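Local coordinates for hydrolase (Rhizobium meliloti, PDB 5HOE), which probably removes acetyl groups from carbohydrates as an octameric acetylesterase of the SGNH (GDSL-like) hydrolase family, at residues A[43-48]-A[52-57]; A[24-29]-A[152-157]; A[39-44]-A[62-67]; A[18-23]-A[90-95]. All coordinates share one frame; numbering follows the deposited sequence.

Interaction 1: residues A[43-48]-A[52-57]; sequences PYEQRW and MAARLG
The sulfur of M52 sits at the rim of the W48 indole, not over its face: SD is 3.9 Å from CZ3 and lies 86° off the normal of the six-membered ring, an edge-on Met-aromatic contact. The two residues are one helical turn apart, and their side chains run side by side in the same direction. With chi1 (-176°) and chi2 both anti, the M52 chain stretches out to bring SD to the indole rim, and the bend at chi3 turns only the CE methyl. M52 N donates to W48 O over 2.8 Å, an i to i+4 bond of helix 48-56. This helix packs on one face of the parallel sheet in the three-layer α/β/α fold of SGNH hydrolases, so large apolar groups suit its inner side; both W48 and M52 also reach C21 of strand 17-23 and I102 of strand 100-104. The one polar atom of the indole, NE1, is satisfied by T27 OG1. Toward the surface, the 3-10 turn 44-46 leans on the same helix. There Y44 places its OH 3.4 Å from A53 CB, while E45 OE1 comes to 4.3 Å from A54 CB. Short alanines here let the turn lie close to the helix.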
loop_
_atom_site.group_PDB
_atom_site.type_symbol
_atom_site.label_atom_id
_atom_site.label_comp_id
_atom_site.label_asym_id
_atom_site.label_seq_id
_atom_site.Cartn_x
_atom_site.Cartn_y
_atom_site.Cartn_z
ATOM N N PRO A 43 23.486 25.940 -22.017
ATOM C CA PRO A 43 24.443 26.354 -20.987
ATOM C C PRO A 43 23.800 27.347 -20.027
ATOM O O PRO A 43 22.806 28.000 -20.342
ATOM C CB PRO A 43 25.576 27.000 -21.786
ATOM C CG PRO A 43 24.939 27.459 -23.032
ATOM C CD PRO A 43 23.830 26.489 -23.339
ATOM N N TYR A 44 24.396 27.445 -18.834
ATOM C CA TYR A 44 23.806 28.214 -17.743
ATOM C C TYR A 44 23.427 29.626 -18.169
ATOM O O TYR A 44 22.338 30.108 -17.830
ATOM C CB TYR A 44 24.798 28.247 -16.587
ATOM C CG TYR A 44 24.336 28.957 -15.343
ATOM C CD1 TYR A 44 23.189 28.554 -14.663
ATOM C CD2 TYR A 44 25.045 30.032 -14.843
ATOM C CE1 TYR A 44 22.774 29.192 -13.519
ATOM C CE2 TYR A 44 24.645 30.677 -13.675
ATOM C CZ TYR A 44 23.505 30.252 -13.022
ATOM O OH TYR A 44 23.087 30.874 -11.871
ATOM N N GLU A 45 24.297 30.302 -18.923
ATOM C CA GLU A 45 24.026 31.691 -19.276
ATOM C C GLU A 45 22.939 31.845 -20.324
ATOM O O GLU A 45 22.543 32.974 -20.607
ATOM C CB GLU A 45 25.304 32.412 -19.710
ATOM C CG GLU A 45 26.347 32.562 -18.600
ATOM C CD GLU A 45 25.824 33.267 -17.338
ATOM O OE1 GLU A 45 24.761 33.929 -17.374
ATOM O OE2 GLU A 45 26.489 33.153 -16.288
ATOM N N GLN A 46 22.420 30.750 -20.868
ATOM C CA GLN A 46 21.302 30.776 -21.798
ATOM C C GLN A 46 20.042 30.184 -21.183
ATOM O O GLN A 46 19.048 29.976 -21.892
ATOM C CB GLN A 46 21.674 30.040 -23.081
ATOM C CG GLN A 46 22.659 30.818 -23.947
ATOM C CD GLN A 46 22.850 30.184 -25.295
ATOM O OE1 GLN A 46 22.686 28.978 -25.448
ATOM N NE2 GLN A 46 23.184 30.996 -26.292
ATOM N N ARG A 47 20.083 29.873 -19.891
ATOM C CA ARG A 47 18.920 29.450 -19.128
ATOM C C ARG A 47 18.308 30.671 -18.453
ATOM O O ARG A 47 18.995 31.663 -18.193
ATOM C CB ARG A 47 19.322 28.425 -18.066
ATOM C CG ARG A 47 20.163 27.273 -18.608
ATOM C CD ARG A 47 20.012 25.977 -17.846
ATOM N NE ARG A 47 20.890 25.822 -16.689
ATOM C CZ ARG A 47 22.052 25.169 -16.680
ATOM N NH1 ARG A 47 22.567 24.629 -17.787
ATOM N NH2 ARG A 47 22.734 25.090 -15.549
ATOM N N TRP A 48 17.008 30.601 -18.162
ATOM C CA TRP A 48 16.404 31.741 -17.483
ATOM C C TRP A 48 17.021 31.936 -16.107
ATOM O O TRP A 48 17.246 33.075 -15.680
ATOM C CB TRP A 48 14.879 31.647 -17.448
ATOM C CG TRP A 48 14.238 30.689 -16.442
ATOM C CD1 TRP A 48 13.657 29.478 -16.735
ATOM C CD2 TRP A 48 14.025 30.899 -15.042
ATOM N NE1 TRP A 48 13.108 28.925 -15.603
ATOM C CE2 TRP A 48 13.330 29.770 -14.548
ATOM C CE3 TRP A 48 14.378 31.912 -14.147
ATOM C CZ2 TRP A 48 12.979 29.630 -13.199
ATOM C CZ3 TRP A 48 14.010 31.785 -12.810
ATOM C CH2 TRP A 48 13.331 30.644 -12.346
ATOM N N MET A 52 18.678 35.336 -14.962
ATOM C CA MET A 52 18.179 36.012 -13.764
ATOM C C MET A 52 19.316 36.274 -12.788
ATOM O O MET A 52 19.432 37.383 -12.233
ATOM C CB MET A 52 17.099 35.153 -13.099
ATOM C CG MET A 52 16.457 35.818 -11.890
ATOM S SD MET A 52 15.527 34.722 -10.814
ATOM C CE MET A 52 16.784 33.591 -10.233
ATOM N N ALA A 53 20.200 35.283 -12.603
ATOM C CA ALA A 53 21.328 35.454 -11.684
ATOM C C ALA A 53 22.253 36.580 -12.134
ATOM O O ALA A 53 22.765 37.348 -11.305
ATOM C CB ALA A 53 22.101 34.143 -11.562
ATOM N N ALA A 54 22.495 36.691 -13.443
ATOM C CA ALA A 54 23.355 37.752 -13.947
ATOM C C ALA A 54 22.769 39.128 -13.637
ATOM O O ALA A 54 23.487 40.040 -13.208
ATOM C CB ALA A 54 23.549 37.581 -15.452
ATOM N N ARG A 55 21.463 39.300 -13.848
ATOM C CA ARG A 55 20.832 40.588 -13.565
ATOM C C ARG A 55 20.806 40.877 -12.065
ATOM O O ARG A 55 21.002 42.023 -11.640
ATOM C CB ARG A 55 19.413 40.594 -14.147
ATOM C CG ARG A 55 18.633 41.889 -13.973
ATOM C CD ARG A 55 18.972 42.918 -15.060
ATOM N NE ARG A 55 17.756 43.469 -15.665
ATOM C CZ ARG A 55 17.606 43.743 -16.956
ATOM N NH1 ARG A 55 18.587 43.516 -17.816
ATOM N NH2 ARG A 55 16.459 44.238 -17.391
ATOM N N LEU A 56 20.589 39.846 -11.243
ATOM C CA LEU A 56 20.493 40.046 -9.797
ATOM C C LEU A 56 21.832 40.437 -9.172
ATOM O O LEU A 56 21.866 41.258 -8.249
ATOM C CB LEU A 56 19.928 38.789 -9.134
ATOM C CG LEU A 56 18.435 38.547 -9.352
ATOM C CD1 LEU A 56 18.038 37.187 -8.802
ATOM C CD2 LEU A 56 17.609 39.644 -8.678
ATOM N N GLY A 57 22.938 39.857 -9.639
ATOM C CA GLY A 57 24.256 40.185 -9.116
ATOM C C GLY A 57 24.720 39.204 -8.050
ATOM O O GLY A 57 24.016 38.274 -7.653
#

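Interaction 2: residues A[24-29]-A[152-157]; sequences DSLTWG and APPPLA. With PO4 (phosphate ion), chain E.
The GDSL motif of this hydrolase family, here G23 to L26, meets the loop that leaves strand 147-152 through its leucine: L26 CD1 lies 4.1 Å from P153 CB and 4.3 Å from P154 CD. The L26 and P153 side chains cross at about a right angle, and the CD1 methyl alone touches both neighbouring proline rings. Such rigid rings suit a buried wall, since they offer carbon surface and carry no N-H that would need a partner. D24 caps the start of helix 25-28. With chi1 at 58° its carboxylate curls back over the main chain, and OD1 accepts from L26 N at 2.9 Å, on its anti side and 23° out of the carboxylate plane; D24 O takes both T27 N and W28 N. The cap holds S25 at the head of the short helix, where S25 N donates to phosphate O1 at 3.2 Å. H209 NE2, N108 ND2 and A69 N also bind the phosphate, an ion probably from the crystallisation liquor. S25 N, A69 N and N108 ND2 together resemble an SGNH oxyanion hole, and S25 with H209 and D206 has the geometry of a catalytic triad, consistent with S25 being the nucleophile. Around this contact, M104 of strand 100-104 packs on L26 from within the central sheet, while Y182 of helix 171-189 packs against P153.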
loop_
_atom_site.group_PDB
_atom_site.type_symbol
_atom_site.label_atom_id
_atom_site.label_comp_id
_atom_site.label_asym_id
_atom_site.label_seq_id
_atom_site.Cartn_x
_atom_site.Cartn_y
_atom_site.Cartn_z
ATOM N N ASP A 24 10.392 22.575 -14.495
ATOM C CA ASP A 24 10.389 21.469 -15.448
ATOM C C ASP A 24 11.457 21.724 -16.525
ATOM O O ASP A 24 12.481 22.352 -16.222
ATOM C CB ASP A 24 8.968 21.252 -15.975
ATOM C CG ASP A 24 8.388 22.480 -16.651
ATOM O OD1 ASP A 24 9.139 23.327 -17.190
ATOM O OD2 ASP A 24 7.149 22.583 -16.646
ATOM N N SER A 25 11.241 21.218 -17.759
ATOM C CA SER A 25 12.225 21.417 -18.823
ATOM C C SER A 25 12.472 22.893 -19.124
ATOM O O SER A 25 13.552 23.248 -19.628
ATOM C CB SER A 25 11.784 20.716 -20.106
ATOM O OG SER A 25 10.520 21.208 -20.534
ATOM N N LEU A 26 11.476 23.756 -18.896
ATOM C CA LEU A 26 11.706 25.175 -19.158
ATOM C C LEU A 26 12.768 25.737 -18.226
ATOM O O LEU A 26 13.457 26.705 -18.583
ATOM C CB LEU A 26 10.426 25.986 -18.985
ATOM C CG LEU A 26 9.197 25.535 -19.757
ATOM C CD1 LEU A 26 7.982 26.386 -19.373
ATOM C CD2 LEU A 26 9.480 25.563 -21.247
ATOM N N THR A 27 12.918 25.139 -17.040
ATOM C CA THR A 27 13.917 25.547 -16.059
ATOM C C THR A 27 15.213 24.754 -16.218
ATOM O O THR A 27 16.305 25.333 -16.161
ATOM C CB THR A 27 13.321 25.411 -14.654
ATOM O OG1 THR A 27 12.199 26.311 -14.535
ATOM C CG2 THR A 27 14.331 25.770 -13.594
ATOM N N TRP A 28 15.114 23.444 -16.429
ATOM C CA TRP A 28 16.296 22.641 -16.761
ATOM C C TRP A 28 17.022 23.202 -17.986
ATOM O O TRP A 28 18.257 23.277 -18.014
ATOM C CB TRP A 28 15.889 21.181 -17.013
ATOM C CG TRP A 28 17.068 20.269 -17.298
ATOM C CD1 TRP A 28 17.969 19.795 -16.388
ATOM C CD2 TRP A 28 17.468 19.735 -18.573
ATOM N NE1 TRP A 28 18.900 19.002 -17.009
ATOM C CE2 TRP A 28 18.630 18.961 -18.352
ATOM C CE3 TRP A 28 16.972 19.853 -19.886
ATOM C CZ2 TRP A 28 19.292 18.292 -19.377
ATOM C CZ3 TRP A 28 17.645 19.190 -20.906
ATOM C CH2 TRP A 28 18.797 18.424 -20.643
ATOM N N GLY A 29 16.265 23.607 -19.008
ATOM C CA GLY A 29 16.853 24.229 -20.185
ATOM C C GLY A 29 16.898 23.312 -21.388
ATOM O O GLY A 29 17.945 23.159 -22.029
ATOM N N ALA A 152 3.319 31.565 -13.714
ATOM C CA ALA A 152 2.538 30.843 -14.698
ATOM C C ALA A 152 3.375 30.689 -15.962
ATOM O O ALA A 152 3.930 31.684 -16.461
ATOM C CB ALA A 152 1.234 31.578 -15.028
ATOM N N PRO A 153 3.528 29.477 -16.488
ATOM C CA PRO A 153 4.312 29.293 -17.709
ATOM C C PRO A 153 3.595 29.901 -18.903
ATOM O O PRO A 153 2.374 30.124 -18.860
ATOM C CB PRO A 153 4.402 27.763 -17.830
ATOM C CG PRO A 153 3.133 27.288 -17.172
ATOM C CD PRO A 153 2.912 28.223 -16.020
ATOM N N PRO A 154 4.313 30.196 -19.987
ATOM C CA PRO A 154 3.637 30.706 -21.181
ATOM C C PRO A 154 2.774 29.626 -21.791
ATOM O O PRO A 154 3.069 28.422 -21.661
ATOM C CB PRO A 154 4.804 31.090 -22.111
ATOM C CG PRO A 154 5.907 30.182 -21.729
ATOM C CD PRO A 154 5.745 29.934 -20.223
ATOM N N PRO A 155 1.685 29.992 -22.467
ATOM C CA PRO A 155 0.833 28.983 -23.099
ATOM C C PRO A 155 1.585 28.163 -24.138
ATOM O O PRO A 155 2.533 28.635 -24.767
ATOM C CB PRO A 155 -0.272 29.816 -23.775
ATOM C CG PRO A 155 -0.289 31.111 -23.079
ATOM C CD PRO A 155 1.132 31.353 -22.618
ATOM N N LEU A 156 1.110 26.935 -24.342
ATOM C CA LEU A 156 1.627 26.072 -25.394
ATOM C C LEU A 156 1.356 26.674 -26.778
ATOM O O LEU A 156 0.511 27.562 -26.952
ATOM C CB LEU A 156 0.964 24.701 -25.302
ATOM C CG LEU A 156 1.298 23.882 -24.059
ATOM C CD1 LEU A 156 0.371 22.702 -23.929
ATOM C CD2 LEU A 156 2.736 23.383 -24.120
ATOM N N ALA A 157 2.092 26.175 -27.769
ATOM C CA ALA A 157 1.937 26.565 -29.163
ATOM C C ALA A 157 1.638 25.342 -30.026
ATOM O O ALA A 157 1.731 24.209 -29.551
ATOM C CB ALA A 157 3.210 27.259 -29.643
HETATM P P PO4 E . 8.730 19.168 -20.611
HETATM O O1 PO4 E . 8.989 19.472 -19.163
HETATM O O2 PO4 E . 7.780 20.191 -21.172
HETATM O O3 PO4 E . 9.935 18.997 -21.502
HETATM O O4 PO4 E . 8.164 17.794 -20.770
#

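Interaction 3: residues A[39-44]-A[62-67]; sequences TLRYPY and IIEEGL
At the edge of the Y44 ring, near its plane, stands E64 OE2, 3.7 Å from CD1; the other carboxylate oxygen, OE1, approaches the same carbon obliquely at 3.5 Å. Ring and carboxylate planes are turned 67° apart. OE2 at the rim faces aromatic C-H groups, which carry slight positive charge. The contact lays the loop before helix 48-56 against strand 60-66, an outermost strand of the parallel sheet within this chain, in an SGNH α/β/α fold. The guanidinium of R41 has a water at its edge, in its plane, whereas E64 OE2 lies well out of that plane, 4.3 Å from NH2. No N-H of R41 points directly at the acid, so their direct effect is probably one of opposite charges. E64 leaves the strand toward the loop with its chain extended beyond CG (chi2 -178°), which brings the acid among several partners: OE1 forms a salt bridge with R47 and OE2 a hydrogen bond with T49, and these probably stabilise its negative charge. R41 suits its place because its long, fully stretched chain reaches toward the strand; NE is held by W28 O, and R41 N bonds Y143 OH of the second subunit. Water 1 makes the bonded link, accepting from R41 NH2 at 2.8 Å and apparently donating to E64 OE2. Nearer the start of the strand segment, I62 offers its CG2 methyl to Y44 OH at 3.8 Å. Beside it, water 2 donates to I62 O at 3.0 Å and makes a weak bond with Y44 OH.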
loop_
_atom_site.group_PDB
_atom_site.type_symbol
_atom_site.label_atom_id
_atom_site.label_comp_id
_atom_site.label_asym_id
_atom_site.label_seq_id
_atom_site.Cartn_x
_atom_site.Cartn_y
_atom_site.Cartn_z
ATOM N N THR A 39 17.516 15.550 -26.631
ATOM C CA THR A 39 18.124 16.855 -26.850
ATOM C C THR A 39 19.143 17.173 -25.759
ATOM O O THR A 39 19.266 16.469 -24.751
ATOM C CB THR A 39 17.076 17.969 -26.904
ATOM O OG1 THR A 39 17.659 19.132 -27.487
ATOM C CG2 THR A 39 16.583 18.334 -25.498
ATOM N N LEU A 40 19.849 18.282 -25.967
ATOM C CA LEU A 40 20.883 18.767 -25.068
ATOM C C LEU A 40 20.336 19.905 -24.216
ATOM O O LEU A 40 19.234 20.404 -24.445
ATOM C CB LEU A 40 22.076 19.270 -25.879
ATOM C CG LEU A 40 22.755 18.231 -26.768
ATOM C CD1 LEU A 40 23.692 18.919 -27.737
ATOM C CD2 LEU A 40 23.528 17.197 -25.934
ATOM N N ARG A 41 21.131 20.295 -23.216
ATOM C CA ARG A 41 20.794 21.336 -22.251
ATOM C C ARG A 41 21.442 22.657 -22.644
ATOM O O ARG A 41 22.614 22.695 -23.035
ATOM C CB ARG A 41 21.311 20.931 -20.867
ATOM C CG ARG A 41 20.711 21.723 -19.701
ATOM C CD ARG A 41 21.279 21.223 -18.389
ATOM N NE ARG A 41 20.622 21.865 -17.264
ATOM C CZ ARG A 41 20.956 21.693 -16.000
ATOM N NH1 ARG A 41 21.959 20.874 -15.683
ATOM N NH2 ARG A 41 20.267 22.335 -15.051
ATOM N N TYR A 42 20.689 23.745 -22.513
ATOM C CA TYR A 42 21.287 25.061 -22.696
ATOM C C TYR A 42 22.396 25.264 -21.663
ATOM O O TYR A 42 22.260 24.835 -20.515
ATOM C CB TYR A 42 20.246 26.169 -22.484
ATOM C CG TYR A 42 19.310 26.414 -23.642
ATOM C CD1 TYR A 42 19.772 27.000 -24.812
ATOM C CD2 TYR A 42 17.954 26.091 -23.566
ATOM C CE1 TYR A 42 18.917 27.237 -25.873
ATOM C CE2 TYR A 42 17.097 26.343 -24.618
ATOM C CZ TYR A 42 17.577 26.901 -25.764
ATOM O OH TYR A 42 16.714 27.119 -26.823
ATOM N N PRO A 43 23.486 25.940 -22.017
ATOM C CA PRO A 43 24.443 26.354 -20.987
ATOM C C PRO A 43 23.800 27.347 -20.027
ATOM O O PRO A 43 22.806 28.000 -20.342
ATOM C CB PRO A 43 25.576 27.000 -21.786
ATOM C CG PRO A 43 24.939 27.459 -23.032
ATOM C CD PRO A 43 23.830 26.489 -23.339
ATOM N N TYR A 44 24.396 27.445 -18.834
ATOM C CA TYR A 44 23.806 28.214 -17.743
ATOM C C TYR A 44 23.427 29.626 -18.169
ATOM O O TYR A 44 22.338 30.108 -17.830
ATOM C CB TYR A 44 24.798 28.247 -16.587
ATOM C CG TYR A 44 24.336 28.957 -15.343
ATOM C CD1 TYR A 44 23.189 28.554 -14.663
ATOM C CD2 TYR A 44 25.045 30.032 -14.843
ATOM C CE1 TYR A 44 22.774 29.192 -13.519
ATOM C CE2 TYR A 44 24.645 30.677 -13.675
ATOM C CZ TYR A 44 23.505 30.252 -13.022
ATOM O OH TYR A 44 23.087 30.874 -11.871
ATOM N N ILE A 62 21.759 31.465 -6.606
ATOM C CA ILE A 62 20.679 30.799 -7.327
ATOM C C ILE A 62 20.909 29.299 -7.261
ATOM O O ILE A 62 22.006 28.816 -7.567
ATOM C CB ILE A 62 20.591 31.291 -8.784
ATOM C CG1 ILE A 62 19.705 32.533 -8.880
ATOM C CG2 ILE A 62 19.979 30.232 -9.713
ATOM C CD1 ILE A 62 20.224 33.710 -8.165
ATOM N N ILE A 63 19.863 28.561 -6.896
ATOM C CA ILE A 63 19.877 27.105 -6.826
ATOM C C ILE A 63 18.900 26.591 -7.875
ATOM O O ILE A 63 17.731 26.996 -7.896
ATOM C CB ILE A 63 19.454 26.631 -5.427
ATOM C CG1 ILE A 63 20.397 27.190 -4.357
ATOM C CG2 ILE A 63 19.409 25.110 -5.353
ATOM C CD1 ILE A 63 19.747 27.375 -3.045
ATOM N N GLU A 64 19.389 25.756 -8.778
ATOM C CA GLU A 64 18.571 25.213 -9.854
ATOM C C GLU A 64 18.041 23.837 -9.469
ATOM O O GLU A 64 18.820 22.935 -9.118
ATOM C CB GLU A 64 19.404 25.099 -11.126
ATOM C CG GLU A 64 19.984 26.416 -11.596
ATOM C CD GLU A 64 20.747 26.247 -12.883
ATOM O OE1 GLU A 64 21.921 25.836 -12.843
ATOM O OE2 GLU A 64 20.156 26.494 -13.936
ATOM N N GLU A 65 16.714 23.680 -9.541
ATOM C CA GLU A 65 16.043 22.377 -9.425
ATOM C C GLU A 65 15.002 22.240 -10.543
ATOM O O GLU A 65 13.788 22.270 -10.297
ATOM C CB GLU A 65 15.414 22.195 -8.037
ATOM C CG GLU A 65 16.421 22.102 -6.887
ATOM C CD GLU A 65 17.253 20.842 -6.846
ATOM O OE1 GLU A 65 17.070 19.939 -7.677
ATOM O OE2 GLU A 65 18.107 20.756 -5.924
ATOM N N GLY A 66 15.488 22.063 -11.771
ATOM C CA GLY A 66 14.639 21.857 -12.929
ATOM C C GLY A 66 14.727 20.409 -13.389
ATOM O O GLY A 66 15.813 19.855 -13.526
ATOM N N LEU A 67 13.572 19.824 -13.659
ATOM C CA LEU A 67 13.496 18.433 -14.084
ATOM C C LEU A 67 12.534 18.312 -15.254
ATOM O O LEU A 67 11.345 18.619 -15.125
ATOM C CB LEU A 67 13.059 17.537 -12.923
ATOM C CG LEU A 67 12.830 16.069 -13.262
ATOM C CD1 LEU A 67 14.132 15.410 -13.712
ATOM C CD2 LEU A 67 12.250 15.348 -12.040
HETATM O O HOH W 1 18.353 24.388 -14.596
HETATM O O HOH W 2 22.448 28.455 -10.515
#

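Interaction 4: residues A[18-23]-A[90-95]; sequences SVLCFG and MALASH
L20 points its CB from the strand toward helix 84-95, and with CG anti to the backbone N (chi1 171°) the side chain extends toward the helix before it branches. CB and CG serve as the stem; the two methyls do the touching. CD2 meets L92 CD2 at 3.9 Å, the two leucines crossing at about a right angle. CD1 turns to H95 and comes to 4.3 Å from its CD2, obliquely to the imidazole. A branched leucine suits this spot, since one tip can serve two helix residues a turn apart. H95 keeps a polar edge despite its burial: NE2 bonds E65 OE2 of the adjoining strand, and S94 CB lies over one face of the ring. S94 itself folds back on its helix, its OG donating to M90 O at 2.8 Å while S94 N reaches that oxygen from the opposite face. At the helix end, water 3 donates to H95 O at 2.8 Å and is hydrogen-bonded to S18 OG at 3.1 Å. Residues alternate along strand 17-23: L20 faces helix 84-95, whereas C21 faces helix 48-56 on the other side, as expected of an interior strand in the α/β/α sandwich of SGNH hydrolases.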
loop_
_atom_site.group_PDB
_atom_site.type_symbol
_atom_site.label_atom_id
_atom_site.label_comp_id
_atom_site.label_asym_id
_atom_site.label_seq_id
_atom_site.Cartn_x
_atom_site.Cartn_y
_atom_site.Cartn_z
ATOM N N SER A 18 19.433 33.613 -0.951
ATOM C CA SER A 18 19.360 32.389 -1.727
ATOM C C SER A 18 17.973 32.238 -2.332
ATOM O O SER A 18 16.950 32.493 -1.669
ATOM C CB SER A 18 19.699 31.198 -0.828
ATOM O OG SER A 18 21.068 31.282 -0.468
ATOM N N VAL A 19 17.957 31.855 -3.606
ATOM C CA VAL A 19 16.738 31.723 -4.381
ATOM C C VAL A 19 16.729 30.346 -5.046
ATOM O O VAL A 19 17.602 30.044 -5.871
ATOM C CB VAL A 19 16.614 32.832 -5.438
ATOM C CG1 VAL A 19 15.296 32.693 -6.164
ATOM C CG2 VAL A 19 16.739 34.220 -4.785
ATOM N N LEU A 20 15.732 29.527 -4.706
ATOM C CA LEU A 20 15.563 28.200 -5.282
ATOM C C LEU A 20 14.617 28.281 -6.476
ATOM O O LEU A 20 13.500 28.785 -6.353
ATOM C CB LEU A 20 14.965 27.261 -4.229
ATOM C CG LEU A 20 14.527 25.870 -4.734
ATOM C CD1 LEU A 20 15.722 25.135 -5.263
ATOM C CD2 LEU A 20 13.822 25.044 -3.652
ATOM N N CYS A 21 15.058 27.763 -7.622
ATOM C CA CYS A 21 14.257 27.789 -8.844
ATOM C C CYS A 21 13.742 26.379 -9.150
ATOM O O CYS A 21 14.496 25.517 -9.602
ATOM C CB CYS A 21 15.088 28.337 -9.992
ATOM S SG CYS A 21 15.722 30.013 -9.689
ATOM N N PHE A 22 12.462 26.146 -8.889
ATOM C CA PHE A 22 11.865 24.812 -8.996
ATOM C C PHE A 22 10.990 24.718 -10.248
ATOM O O PHE A 22 9.996 25.441 -10.366
ATOM C CB PHE A 22 11.043 24.529 -7.736
ATOM C CG PHE A 22 10.665 23.070 -7.549
ATOM C CD1 PHE A 22 11.644 22.101 -7.337
ATOM C CD2 PHE A 22 9.338 22.667 -7.535
ATOM C CE1 PHE A 22 11.298 20.773 -7.154
ATOM C CE2 PHE A 22 9.004 21.338 -7.348
ATOM C CZ PHE A 22 9.989 20.404 -7.141
ATOM N N GLY A 23 11.357 23.835 -11.182
ATOM C CA GLY A 23 10.655 23.796 -12.446
ATOM C C GLY A 23 10.797 22.501 -13.225
ATOM O O GLY A 23 11.270 21.470 -12.711
ATOM N N MET A 90 11.927 17.649 0.421
ATOM C CA MET A 90 13.338 17.271 0.540
ATOM C C MET A 90 14.271 18.359 -0.011
ATOM O O MET A 90 15.324 18.660 0.579
ATOM C CB MET A 90 13.567 15.941 -0.213
ATOM C CG MET A 90 12.960 14.703 0.446
ATOM S SD MET A 90 13.302 13.138 -0.421
ATOM C CE MET A 90 11.793 12.814 -1.329
ATOM N N ALA A 91 13.914 18.963 -1.140
ATOM C CA ALA A 91 14.784 19.981 -1.716
ATOM C C ALA A 91 14.833 21.222 -0.841
ATOM O O ALA A 91 15.901 21.826 -0.664
ATOM C CB ALA A 91 14.300 20.348 -3.116
ATOM N N LEU A 92 13.689 21.622 -0.287
ATOM C CA LEU A 92 13.678 22.783 0.596
ATOM C C LEU A 92 14.614 22.578 1.774
ATOM O O LEU A 92 15.431 23.451 2.098
ATOM C CB LEU A 92 12.254 23.054 1.083
ATOM C CG LEU A 92 11.260 23.515 -0.007
ATOM C CD1 LEU A 92 9.803 23.437 0.453
ATOM C CD2 LEU A 92 11.587 24.920 -0.512
ATOM N N ALA A 93 14.518 21.413 2.421
ATOM C CA ALA A 93 15.306 21.153 3.620
ATOM C C ALA A 93 16.782 21.067 3.285
ATOM O O ALA A 93 17.629 21.422 4.114
ATOM C CB ALA A 93 14.806 19.876 4.305
ATOM N N SER A 94 17.100 20.624 2.073
ATOM C CA SER A 94 18.477 20.533 1.618
ATOM C C SER A 94 19.089 21.897 1.334
ATOM O O SER A 94 20.320 22.017 1.310
ATOM C CB SER A 94 18.557 19.711 0.336
ATOM O OG SER A 94 18.084 18.399 0.490
ATOM N N HIS A 95 18.275 22.910 1.054
ATOM C CA HIS A 95 18.796 24.190 0.585
ATOM C C HIS A 95 18.559 25.355 1.526
ATOM O O HIS A 95 18.989 26.462 1.207
ATOM C CB HIS A 95 18.276 24.485 -0.826
ATOM C CG HIS A 95 18.761 23.492 -1.827
ATOM N ND1 HIS A 95 20.101 23.258 -2.049
ATOM C CD2 HIS A 95 18.091 22.624 -2.617
ATOM C CE1 HIS A 95 20.232 22.298 -2.947
ATOM N NE2 HIS A 95 19.026 21.896 -3.305
HETATM O O HOH W 3 20.984 28.346 0.568
#

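Strand 17-23 runs through the set. Interactions 4 and 1 lie against opposite faces of the sheet and meet through C21. The strand leads directly into helix 25-28 of interaction 2, near the middle of the chain and beside the probable active site. Interactions 2 and 4 are buried and join by apolar tips; interaction 1 is only partly buried, mixing a sulfur-aromatic core with an outer rim. Interaction 3 is the surface contact, built from charges and waters. It shares Y44 with interaction 1, and R47 bridges the two through E64. Interactions 3 and 4 touch the second subunit, as does W28 in the segment of interaction 2.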